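Transcriptional regulator, MarR family (Silicibacter pomeroyi DSS-3, PDB 3BOQ) probably binds DNA as a dimeric transcription factor of the MarR family, through a winged helix-turn-helix domain in each subunit. Local coordinates at residues K49-A54 with A71-N76; G33-Q38 with E121-I126. One frame throughout, in Å; residues are numbered along the deposited sequence.

Contact 1 (49-54 with 71-76) and contact 2 (33-38 with 121-126) lie about 14 Å apart, centre to centre, and meet where the ring of Phe50, on helix 47-58, stacks on that of His123. Contact 1 belongs to the helix-turn-helix part of the fold; it is partly buried, and a carboxylate binding two backbone N-H groups carries it. Contact 2 is more deeply buried and joins helix 12-43 to helix 110-130 through mainly aliphatic packing, in which an imidazole and an amide take part, without a hydrogen bond between its segments. The contacts share no helix, although helix 47-58 directly follows helix 12-43 in the chain. Both are also touched by the second subunit.

Contact 1. Residues K49-A54 with A71-N76; sequences KFDAMA and ALKVTN
The carboxylate of Asp51 reaches from helix 47-58 to the backbone of Lys73 and Val74 and binds two successive N-H groups. Its CG stands anti to the backbone N (chi1 173°), which carries the group off the helix toward the loop. Lys73 N meets Asp51 OD1 on the syn side, close to the carboxylate plane, at 3.2 Å and nearly straight; its second approach, to OD2, is bent and weak. Val74 N comes to Asp51 OD2 from well above that plane, at 2.9 Å and almost straight, so the carboxylate is held from two directions and its rotation is restrained. A short acidic side chain suits this place, since its two oxygens can serve adjacent N-H groups in an irregular loop. Segment 71-76 lies in the turn of the helix-turn-helix, between helix 65-71 and helix 79-88, the recognition helix by analogy with other MarR proteins, and Asp51 ties it to helix 47-58, earlier in the chain. Around the carboxylate the packing is aliphatic. Leu72 lays CG 3.5 Å from Asp51 OD2, while its CD1 continues to the helix backbone, 3.8 Å from Ala52 CA. The small Ala52 admits that methyl and also touches Leu82 and Leu86 of helix 79-88. On Val74, CB lies 3.5 Å from Asp51 OD2 and CG2 rests near Asp51 CG; branching at CB sets carbon against the carboxylate that the backbone N binds. Lys73 crosses the Asp51 side chain at about a right angle; its NZ stays 6.2 Å from Asp51 OD1, without a salt bridge, and the lysine packs on Leu22 of the second subunit.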
ATOM      1  N   LYS B  49      -5.379  -8.050  -9.694  1.00 58.33           N
ATOM      2  CA  LYS B  49      -6.111  -8.452 -10.896  1.00 59.30           C
ATOM      3  C   LYS B  49      -7.308  -7.571 -11.222  1.00 59.94           C
ATOM      4  O   LYS B  49      -7.485  -7.127 -12.370  1.00 60.63           O
ATOM      5  CB  LYS B  49      -6.594  -9.888 -10.741  1.00 58.94           C
ATOM      6  CG  LYS B  49      -5.494 -10.935 -10.896  1.00 58.93           C
ATOM      7  CD  LYS B  49      -6.075 -12.295 -11.170  1.00 57.80           C
ATOM      8  CE  LYS B  49      -4.990 -13.297 -11.179  1.00 58.56           C
ATOM      9  NZ  LYS B  49      -5.559 -14.663 -11.211  1.00 59.55           N
ATOM     10  N   PHE B  50      -8.148  -7.351 -10.211  1.00 60.61           N
ATOM     11  CA  PHE B  50      -9.285  -6.450 -10.317  1.00 60.38           C
ATOM     12  C   PHE B  50      -8.794  -5.084 -10.790  1.00 61.04           C
ATOM     13  O   PHE B  50      -9.355  -4.514 -11.732  1.00 60.93           O
ATOM     14  CB  PHE B  50     -10.025  -6.331  -8.970  1.00 60.12           C
ATOM     15  CG  PHE B  50     -11.137  -5.323  -8.998  1.00 60.51           C
ATOM     16  CD1 PHE B  50     -12.370  -5.649  -9.562  1.00 61.11           C
ATOM     17  CD2 PHE B  50     -10.925  -4.019  -8.547  1.00 61.33           C
ATOM     18  CE1 PHE B  50     -13.397  -4.712  -9.653  1.00 60.86           C
ATOM     19  CE2 PHE B  50     -11.949  -3.062  -8.617  1.00 63.54           C
ATOM     20  CZ  PHE B  50     -13.197  -3.413  -9.168  1.00 61.43           C
ATOM     21  N   ASP B  51      -7.737  -4.573 -10.145  1.00 60.74           N
ATOM     22  CA  ASP B  51      -7.143  -3.306 -10.531  1.00 61.61           C
ATOM     23  C   ASP B  51      -6.764  -3.201 -12.030  1.00 62.42           C
ATOM     24  O   ASP B  51      -7.167  -2.234 -12.699  1.00 62.66           O
ATOM     25  CB  ASP B  51      -5.968  -2.965  -9.611  1.00 61.91           C
ATOM     26  CG  ASP B  51      -5.200  -1.739 -10.070  1.00 63.22           C
ATOM     27  OD1 ASP B  51      -5.852  -0.756 -10.498  1.00 64.64           O
ATOM     28  OD2 ASP B  51      -3.942  -1.768 -10.011  1.00 64.35           O
ATOM     29  N   ALA B  52      -6.009  -4.176 -12.551  1.00 62.79           N
ATOM     30  CA  ALA B  52      -5.699  -4.243 -13.989  1.00 63.35           C
ATOM     31  C   ALA B  52      -6.946  -4.250 -14.879  1.00 64.32           C
ATOM     32  O   ALA B  52      -7.037  -3.498 -15.862  1.00 63.48           O
ATOM     33  CB  ALA B  52      -4.819  -5.454 -14.294  1.00 63.16           C
HETATM   34  N   MSE B  53      -7.911  -5.095 -14.533  1.00 65.60           N
HETATM   35  CA  MSE B  53      -9.166  -5.195 -15.309  1.00 68.80           C
HETATM   36  C   MSE B  53      -9.979  -3.894 -15.364  1.00 66.87           C
HETATM   37  O   MSE B  53     -10.620  -3.599 -16.370  1.00 67.22           O
HETATM   38  CB  MSE B  53     -10.029  -6.327 -14.785  1.00 67.32           C
HETATM   39  CG  MSE B  53      -9.365  -7.656 -14.930  1.00 70.66           C
HETATM   40 SE   MSE B  53     -10.288  -9.114 -14.004  1.00 79.63          SE
HETATM   41  CE  MSE B  53     -11.883  -9.274 -15.193  1.00 76.19           C
ATOM     42  N   ALA B  54      -9.945  -3.130 -14.277  1.00 66.14           N
ATOM     43  CA  ALA B  54     -10.613  -1.853 -14.194  1.00 65.42           C
ATOM     44  C   ALA B  54     -10.065  -0.865 -15.221  1.00 65.24           C
ATOM     45  O   ALA B  54     -10.834  -0.120 -15.832  1.00 65.28           O
ATOM     46  CB  ALA B  54     -10.484  -1.291 -12.771  1.00 65.48           C
ATOM     47  N   ALA B  71      -1.223   3.001 -15.693  1.00 59.72           N
ATOM     48  CA  ALA B  71      -2.589   3.313 -15.234  1.00 60.14           C
ATOM     49  C   ALA B  71      -3.014   2.513 -13.992  1.00 60.67           C
ATOM     50  O   ALA B  71      -4.056   2.775 -13.389  1.00 61.43           O
ATOM     51  CB  ALA B  71      -3.610   3.076 -16.369  1.00 59.82           C
ATOM     52  N   LEU B  72      -2.226   1.506 -13.635  1.00 61.03           N
ATOM     53  CA  LEU B  72      -2.476   0.685 -12.460  1.00 60.79           C
ATOM     54  C   LEU B  72      -2.444   1.542 -11.171  1.00 61.44           C
ATOM     55  O   LEU B  72      -1.564   2.390 -10.978  1.00 60.23           O
ATOM     56  CB  LEU B  72      -1.432  -0.439 -12.393  1.00 60.31           C
ATOM     57  CG  LEU B  72      -1.751  -1.888 -12.785  1.00 60.37           C
ATOM     58  CD1 LEU B  72      -2.638  -2.047 -14.020  1.00 57.69           C
ATOM     59  CD2 LEU B  72      -0.451  -2.637 -12.950  1.00 60.03           C
ATOM     60  N   LYS B  73      -3.425   1.313 -10.297  1.00 62.51           N
ATOM     61  CA  LYS B  73      -3.472   2.035  -9.020  1.00 63.50           C
ATOM     62  C   LYS B  73      -2.709   1.278  -7.949  1.00 63.38           C
ATOM     63  O   LYS B  73      -2.263   1.862  -7.001  1.00 62.54           O
ATOM     64  CB  LYS B  73      -4.923   2.284  -8.578  1.00 63.78           C
ATOM     65  CG  LYS B  73      -5.543   3.520  -9.195  1.00 65.30           C
ATOM     66  CD  LYS B  73      -6.603   3.170 -10.233  1.00 66.75           C
ATOM     67  CE  LYS B  73      -7.196   4.450 -10.860  1.00 66.91           C
ATOM     68  NZ  LYS B  73      -6.120   5.329 -11.395  1.00 64.28           N
ATOM     69  N   VAL B  74      -2.629  -0.042  -8.088  1.00 64.52           N
ATOM     70  CA  VAL B  74      -1.783  -0.861  -7.240  1.00 65.52           C
ATOM     71  C   VAL B  74      -0.477  -1.040  -8.028  1.00 66.99           C
ATOM     72  O   VAL B  74      -0.506  -1.375  -9.214  1.00 67.84           O
ATOM     73  CB  VAL B  74      -2.456  -2.226  -6.915  1.00 65.47           C
ATOM     74  CG1 VAL B  74      -1.596  -3.013  -5.916  1.00 65.37           C
ATOM     75  CG2 VAL B  74      -3.874  -2.024  -6.366  1.00 62.84           C
ATOM     76  N   THR B  75       0.661  -0.803  -7.392  1.00 68.18           N
ATOM     77  CA  THR B  75       1.948  -0.849  -8.087  1.00 69.56           C
ATOM     78  C   THR B  75       2.337  -2.254  -8.592  1.00 70.13           C
ATOM     79  O   THR B  75       2.390  -3.213  -7.803  1.00 70.20           O
ATOM     80  CB  THR B  75       3.057  -0.376  -7.167  1.00 69.68           C
ATOM     81  OG1 THR B  75       3.372  -1.438  -6.260  1.00 70.55           O
ATOM     82  CG2 THR B  75       2.603   0.860  -6.383  1.00 70.47           C
ATOM     83  N   ASN B  76       2.623  -2.343  -9.901  1.00 70.73           N
ATOM     84  CA  ASN B  76       3.020  -3.588 -10.614  1.00 71.12           C
ATOM     85  C   ASN B  76       2.137  -4.851 -10.531  1.00 70.96           C
ATOM     86  O   ASN B  76       0.909  -4.809 -10.711  1.00 71.71           O
ATOM     87  CB  ASN B  76       4.479  -3.959 -10.307  1.00 71.06           C
ATOM     88  CG  ASN B  76       5.430  -3.407 -11.320  1.00 72.43           C
ATOM     89  OD1 ASN B  76       5.197  -2.331 -11.875  1.00 73.37           O
ATOM     90  ND2 ASN B  76       6.521  -4.134 -11.581  1.00 74.27           N
TER

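Contact 2. Residues G33-Q38 with E121-I126; sequences GDLNRQ and EAHNRI
Leu35 and Ile126 mark the nearest approach of the two backbones, CA to CA 6.3 Å, where the short helical segments 33-38 and 121-126 run roughly antiparallel at 142° with their axes 10.0 Å apart. Leu35 puts its two methyls to different uses. Leu35 CD1 lies 3.7 Å from Ile126 CG2 and equally near the carbonyl oxygen of His123, while CD2 of Leu35 approaches the imidazole obliquely, 3.8 Å from His123 NE2. Ile126 directs its CB toward the opposing helix, and CG2, the branch anti to the backbone N, fits between Leu35 CD1 and Gln38 CB, with Ile126 CG2 to Gln38 CB at 3.8 Å. Branched aliphatic residues suit such a join, because their methyls spread over several neighbours. In the MarR fold the long N-terminal and C-terminal helices form the dimerisation region; here helix 12-43 packs on helix 110-130, and Trp21 of the second subunit touches both Leu35 and His123. Gln38 slides past Ile126 in the opposite direction, its aliphatic CB joining the apolar packing while its amide meets the same methyl, Gln38 NE2 3.8 Å from Ile126 CG2. The buried imidazole is steadied within its own helix: His123 ND1 donates to Asn124 OD1 at 2.9 Å, almost in the ring plane, which leaves the NE2 side turned toward Leu35.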
ATOM      1  N   GLY B  33      -5.425  -5.747   2.788  1.00 72.54           N
ATOM      2  CA  GLY B  33      -5.462  -7.140   3.196  1.00 72.13           C
ATOM      3  C   GLY B  33      -6.853  -7.770   3.199  1.00 72.80           C
ATOM      4  O   GLY B  33      -7.025  -8.942   2.838  1.00 72.30           O
ATOM      5  N   ASP B  34      -7.850  -6.992   3.605  1.00 72.89           N
ATOM      6  CA  ASP B  34      -9.199  -7.501   3.777  1.00 73.12           C
ATOM      7  C   ASP B  34      -9.987  -7.440   2.507  1.00 72.20           C
ATOM      8  O   ASP B  34     -10.695  -8.386   2.193  1.00 72.50           O
ATOM      9  CB  ASP B  34      -9.923  -6.689   4.823  1.00 74.24           C
ATOM     10  CG  ASP B  34      -9.849  -7.316   6.182  1.00 79.02           C
ATOM     11  OD1 ASP B  34      -8.794  -7.931   6.502  1.00 83.53           O
ATOM     12  OD2 ASP B  34     -10.853  -7.188   6.932  1.00 84.16           O
ATOM     13  N   LEU B  35      -9.878  -6.309   1.807  1.00 70.69           N
ATOM     14  CA  LEU B  35     -10.433  -6.123   0.492  1.00 69.57           C
ATOM     15  C   LEU B  35      -9.949  -7.235  -0.408  1.00 69.66           C
ATOM     16  O   LEU B  35     -10.753  -7.928  -0.989  1.00 70.93           O
ATOM     17  CB  LEU B  35      -9.999  -4.777  -0.063  1.00 69.16           C
ATOM     18  CG  LEU B  35     -10.669  -4.210  -1.306  1.00 69.05           C
ATOM     19  CD1 LEU B  35     -12.211  -4.329  -1.226  1.00 68.18           C
ATOM     20  CD2 LEU B  35     -10.267  -2.758  -1.535  1.00 68.71           C
ATOM     21  N   ASN B  36      -8.641  -7.420  -0.499  1.00 69.03           N
ATOM     22  CA  ASN B  36      -8.034  -8.504  -1.273  1.00 69.02           C
ATOM     23  C   ASN B  36      -8.530  -9.926  -0.922  1.00 68.77           C
ATOM     24  O   ASN B  36      -8.950 -10.681  -1.810  1.00 68.82           O
ATOM     25  CB  ASN B  36      -6.513  -8.435  -1.172  1.00 67.95           C
ATOM     26  CG  ASN B  36      -5.831  -9.326  -2.166  1.00 69.52           C
ATOM     27  OD1 ASN B  36      -6.003  -9.164  -3.375  1.00 72.46           O
ATOM     28  ND2 ASN B  36      -5.040 -10.280  -1.673  1.00 66.20           N
ATOM     29  N   ARG B  37      -8.480 -10.280   0.362  1.00 68.38           N
ATOM     30  CA  ARG B  37      -8.899 -11.604   0.834  1.00 68.15           C
ATOM     31  C   ARG B  37     -10.393 -11.850   0.596  1.00 67.20           C
ATOM     32  O   ARG B  37     -10.754 -12.937   0.194  1.00 67.83           O
ATOM     33  CB  ARG B  37      -8.515 -11.822   2.314  1.00 67.71           C
ATOM     34  CG  ARG B  37      -9.298 -12.939   3.045  1.00 69.23           C
ATOM     35  CD  ARG B  37      -8.602 -13.362   4.361  1.00 71.36           C
ATOM     36  NE  ARG B  37      -8.905 -14.753   4.745  1.00 75.44           N
ATOM     37  CZ  ARG B  37      -8.035 -15.590   5.326  1.00 77.85           C
ATOM     38  NH1 ARG B  37      -6.790 -15.194   5.604  1.00 79.18           N
ATOM     39  NH2 ARG B  37      -8.404 -16.833   5.627  1.00 77.59           N
ATOM     40  N   GLN B  38     -11.245 -10.851   0.833  1.00 66.41           N
ATOM     41  CA  GLN B  38     -12.686 -10.956   0.524  1.00 66.09           C
ATOM     42  C   GLN B  38     -13.065 -10.958  -0.961  1.00 65.73           C
ATOM     43  O   GLN B  38     -13.972 -11.662  -1.362  1.00 65.97           O
ATOM     44  CB  GLN B  38     -13.502  -9.902   1.270  1.00 65.50           C
ATOM     45  CG  GLN B  38     -13.544 -10.170   2.743  1.00 65.23           C
ATOM     46  CD  GLN B  38     -14.521  -9.274   3.444  1.00 65.31           C
ATOM     47  OE1 GLN B  38     -15.737  -9.419   3.293  1.00 67.59           O
ATOM     48  NE2 GLN B  38     -14.003  -8.339   4.230  1.00 65.39           N
ATOM     49  N   GLU B 121     -19.133  -4.711  -8.275  1.00 71.07           N
ATOM     50  CA  GLU B 121     -20.215  -4.652  -7.303  1.00 71.25           C
ATOM     51  C   GLU B 121     -19.697  -5.137  -5.944  1.00 70.22           C
ATOM     52  O   GLU B 121     -19.885  -4.461  -4.914  1.00 70.42           O
ATOM     53  CB  GLU B 121     -21.384  -5.525  -7.789  1.00 70.79           C
ATOM     54  CG  GLU B 121     -22.775  -5.094  -7.376  1.00 72.38           C
ATOM     55  CD  GLU B 121     -23.900  -5.699  -8.287  1.00 73.84           C
ATOM     56  OE1 GLU B 121     -23.651  -6.684  -9.061  1.00 75.07           O
ATOM     57  OE2 GLU B 121     -25.052  -5.186  -8.218  1.00 76.66           O
ATOM     58  N   ALA B 122     -19.040  -6.299  -5.963  1.00 69.12           N
ATOM     59  CA  ALA B 122     -18.462  -6.953  -4.776  1.00 68.42           C
ATOM     60  C   ALA B 122     -17.420  -6.089  -4.068  1.00 67.89           C
ATOM     61  O   ALA B 122     -17.406  -6.007  -2.845  1.00 67.83           O
ATOM     62  CB  ALA B 122     -17.848  -8.307  -5.156  1.00 67.49           C
ATOM     63  N   HIS B 123     -16.557  -5.469  -4.863  1.00 67.42           N
ATOM     64  CA  HIS B 123     -15.462  -4.617  -4.395  1.00 67.49           C
ATOM     65  C   HIS B 123     -15.984  -3.399  -3.588  1.00 67.76           C
ATOM     66  O   HIS B 123     -15.455  -3.096  -2.512  1.00 67.34           O
ATOM     67  CB  HIS B 123     -14.664  -4.128  -5.613  1.00 66.48           C
ATOM     68  CG  HIS B 123     -13.663  -3.067  -5.300  1.00 66.31           C
ATOM     69  ND1 HIS B 123     -14.009  -1.742  -5.154  1.00 67.57           N
ATOM     70  CD2 HIS B 123     -12.321  -3.127  -5.131  1.00 62.27           C
ATOM     71  CE1 HIS B 123     -12.924  -1.035  -4.897  1.00 65.13           C
ATOM     72  NE2 HIS B 123     -11.889  -1.854  -4.875  1.00 63.59           N
ATOM     73  N   ASN B 124     -16.989  -2.708  -4.145  1.00 66.73           N
ATOM     74  CA  ASN B 124     -17.598  -1.549  -3.526  1.00 66.54           C
ATOM     75  C   ASN B 124     -18.461  -1.901  -2.321  1.00 67.08           C
ATOM     76  O   ASN B 124     -18.562  -1.110  -1.384  1.00 68.73           O
ATOM     77  CB  ASN B 124     -18.430  -0.762  -4.551  1.00 66.77           C
ATOM     78  CG  ASN B 124     -17.570  -0.164  -5.679  1.00 66.59           C
ATOM     79  OD1 ASN B 124     -16.346  -0.131  -5.593  1.00 68.64           O
ATOM     80  ND2 ASN B 124     -18.216   0.302  -6.729  1.00 61.67           N
ATOM     81  N   ARG B 125     -19.112  -3.064  -2.341  1.00 66.42           N
ATOM     82  CA  ARG B 125     -19.747  -3.575  -1.139  1.00 65.30           C
ATOM     83  C   ARG B 125     -18.696  -3.901  -0.030  1.00 64.70           C
ATOM     84  O   ARG B 125     -18.876  -3.524   1.122  1.00 64.11           O
ATOM     85  CB  ARG B 125     -20.665  -4.787  -1.457  1.00 65.20           C
ATOM     86  CG  ARG B 125     -21.308  -5.384  -0.195  1.00 65.37           C
ATOM     87  CD  ARG B 125     -22.283  -6.544  -0.418  1.00 65.32           C
ATOM     88  NE  ARG B 125     -22.060  -7.250  -1.671  1.00 68.71           N
ATOM     89  CZ  ARG B 125     -21.104  -8.159  -1.884  1.00 70.62           C
ATOM     90  NH1 ARG B 125     -20.247  -8.488  -0.918  1.00 69.69           N
ATOM     91  NH2 ARG B 125     -20.997  -8.727  -3.079  1.00 68.37           N
ATOM     92  N   ILE B 126     -17.607  -4.587  -0.378  1.00 63.63           N
ATOM     93  CA  ILE B 126     -16.617  -4.987   0.639  1.00 62.92           C
ATOM     94  C   ILE B 126     -15.985  -3.751   1.287  1.00 63.05           C
ATOM     95  O   ILE B 126     -15.864  -3.669   2.523  1.00 62.98           O
ATOM     96  CB  ILE B 126     -15.534  -5.971   0.072  1.00 63.02           C
ATOM     97  CG1 ILE B 126     -16.165  -7.330  -0.301  1.00 61.58           C
ATOM     98  CG2 ILE B 126     -14.442  -6.234   1.085  1.00 61.72           C
ATOM     99  CD1 ILE B 126     -15.475  -8.005  -1.483  1.00 58.21           C
TER